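Local coordinates for protein transcriptional regulator, MerR family (Listeria monocytogenes str. 4b F2365, PDB 3GP4) that probably binds promoter DNA as a dimeric MerR-family transcriptional regulator, through an N-terminal helix-turn-helix domain followed by a long C-terminal helix, at residues A[19-22]-A[23-27]. Residues are numbered along the deposited sequence; the frame is centred on the assembly and turned at random.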
loop_
_atom_site.group_PDB
_atom_site.type_symbol
_atom_site.label_atom_id
_atom_site.label_comp_id
_atom_site.label_asym_id
_atom_site.label_seq_id
_atom_site.Cartn_x
_atom_site.Cartn_y
_atom_site.Cartn_z
ATOM N N ILE A 19 15.070 15.100 3.983
ATOM C CA ILE A 19 15.242 15.620 5.338
ATOM C C ILE A 19 14.934 17.131 5.392
ATOM O O ILE A 19 14.170 17.577 6.273
ATOM C CB ILE A 19 16.656 15.320 5.914
ATOM C CG1 ILE A 19 16.813 13.808 6.160
ATOM C CG2 ILE A 19 16.866 16.152 7.202
ATOM C CD1 ILE A 19 18.211 13.326 6.550
ATOM N N ARG A 20 15.506 17.915 4.476
ATOM C CA ARG A 20 15.272 19.365 4.452
ATOM C C ARG A 20 13.773 19.664 4.302
ATOM O O ARG A 20 13.250 20.582 4.947
ATOM C CB ARG A 20 16.021 20.065 3.304
ATOM C CG ARG A 20 17.558 20.113 3.400
ATOM C CD ARG A 20 18.168 20.563 2.066
ATOM N NE ARG A 20 19.614 20.711 2.199
ATOM C CZ ARG A 20 20.518 19.813 1.802
ATOM N NH1 ARG A 20 20.147 18.703 1.181
ATOM N NH2 ARG A 20 21.809 20.047 2.014
ATOM N N TYR A 21 13.117 18.900 3.421
ATOM C CA TYR A 21 11.667 19.042 3.209
ATOM C C TYR A 21 10.847 18.722 4.491
ATOM O O TYR A 21 9.947 19.462 4.841
ATOM C CB TYR A 21 11.239 18.152 2.026
ATOM C CG TYR A 21 9.731 17.987 1.876
ATOM C CD1 TYR A 21 8.946 19.016 1.375
ATOM C CD2 TYR A 21 9.113 16.781 2.219
ATOM C CE1 TYR A 21 7.562 18.863 1.239
ATOM C CE2 TYR A 21 7.739 16.614 2.083
ATOM C CZ TYR A 21 6.983 17.654 1.591
ATOM O OH TYR A 21 5.641 17.467 1.461
ATOM N N TYR A 22 11.165 17.620 5.164
ATOM C CA TYR A 22 10.535 17.264 6.454
ATOM C C TYR A 22 10.656 18.419 7.456
ATOM O O TYR A 22 9.695 18.743 8.148
ATOM C CB TYR A 22 11.208 16.055 7.105
ATOM C CG TYR A 22 10.940 14.687 6.523
ATOM C CD1 TYR A 22 9.978 14.486 5.517
ATOM C CD2 TYR A 22 11.635 13.576 7.009
ATOM C CE1 TYR A 22 9.746 13.203 5.007
ATOM C CE2 TYR A 22 11.419 12.299 6.504
ATOM C CZ TYR A 22 10.478 12.128 5.502
ATOM O OH TYR A 22 10.289 10.870 5.023
ATOM N N GLU A 23 11.829 19.030 7.535
ATOM C CA GLU A 23 11.985 20.123 8.526
ATOM C C GLU A 23 11.169 21.346 8.072
ATOM O O GLU A 23 10.425 21.955 8.860
ATOM C CB GLU A 23 13.472 20.478 8.750
ATOM C CG GLU A 23 13.679 21.700 9.751
ATOM C CD GLU A 23 15.113 22.210 9.751
ATOM O OE1 GLU A 23 15.816 21.966 8.749
ATOM O OE2 GLU A 23 15.555 22.842 10.750
ATOM N N ARG A 24 11.315 21.702 6.799
ATOM C CA ARG A 24 10.674 22.884 6.246
ATOM C C ARG A 24 9.167 22.850 6.447
ATOM O O ARG A 24 8.573 23.860 6.793
ATOM C CB ARG A 24 10.981 23.007 4.745
ATOM C CG ARG A 24 10.348 24.205 4.116
ATOM C CD ARG A 24 10.959 24.536 2.774
ATOM N NE ARG A 24 10.665 23.522 1.747
ATOM C CZ ARG A 24 9.486 23.438 1.128
ATOM N NH1 ARG A 24 9.293 22.524 0.190
ATOM N NH2 ARG A 24 8.504 24.296 1.432
ATOM N N ILE A 25 8.529 21.711 6.220
ATOM C CA ILE A 25 7.064 21.710 6.317
ATOM C C ILE A 25 6.507 21.271 7.692
ATOM O O ILE A 25 5.295 21.213 7.897
ATOM C CB ILE A 25 6.388 20.952 5.154
ATOM C CG1 ILE A 25 6.610 19.442 5.242
ATOM C CG2 ILE A 25 6.716 21.634 3.779
ATOM C CD1 ILE A 25 5.469 18.692 4.542
ATOM N N GLY A 26 7.414 20.982 8.612
ATOM C CA GLY A 26 7.054 20.650 9.979
ATOM C C GLY A 26 6.692 19.205 10.243
ATOM O O GLY A 26 5.825 18.922 11.092
ATOM N N LEU A 27 7.320 18.289 9.518
ATOM C CA LEU A 27 7.178 16.866 9.822
ATOM C C LEU A 27 8.128 16.425 10.926
ATOM O O LEU A 27 7.805 15.531 11.708
ATOM C CB LEU A 27 7.447 16.048 8.584
ATOM C CG LEU A 27 6.245 16.026 7.618
ATOM C CD1 LEU A 27 6.760 15.403 6.294
ATOM C CD2 LEU A 27 5.074 15.209 8.141
#
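Ile19, Arg20 and Tyr21 give their carbonyls to the amides of Glu23, Arg24 and Ile25 in i to i+4 helical bonds, and the helix then closes in a Schellman motif at Gly26, where Leu27 N reaches back to Tyr22 O at 2.8 Å. Residues 19-27 cover most of helix 16-25 and the turn that ends it; in MerR proteins this is the second helix of the helix-turn-helix, the one that usually reads DNA. Gly26 turns the chain with a positive phi of 85°, and Gly26 N bonds Glu23 O at 3.2 Å.

Ile25 lies over a face of the Tyr21 ring, a CH-pi contact with CG1 4.2 Å from the ring centroid. Ile25 holds CG1 between its own backbone N and carbonyl carbon (chi1 70°), which places CG1 over the ring, and Ile25 CD1 sits over the CZ-OH end, 3.3 Å from Tyr21 OH. Arg24 meets the same ring at its edge: its chain bends at chi3 and brings NH1 into the ring plane, 3.7 Å from Tyr21 CD1, with ring and guanidinium planes 61° apart.

Glu23 extends its carboxylate to salt bridges with Arg33 and Arg39 and takes the amide of Ile31, tying the helix to the following loop, while Arg20 pairs with Asp17 one turn earlier. Ile19, Tyr22 and Leu27 face the domain interior: Ile19 and Tyr22 pack on helix 43-57, and Leu27 fits between that helix and helix 62-74. Past the Schellman turn the Leu27 side chain comes back against the preceding helical turn, its CB 3.5 Å from Tyr22 O, and Leu27 CD1 approaches the Tyr22 ring obliquely, 3.4 Å from Tyr22 CD1.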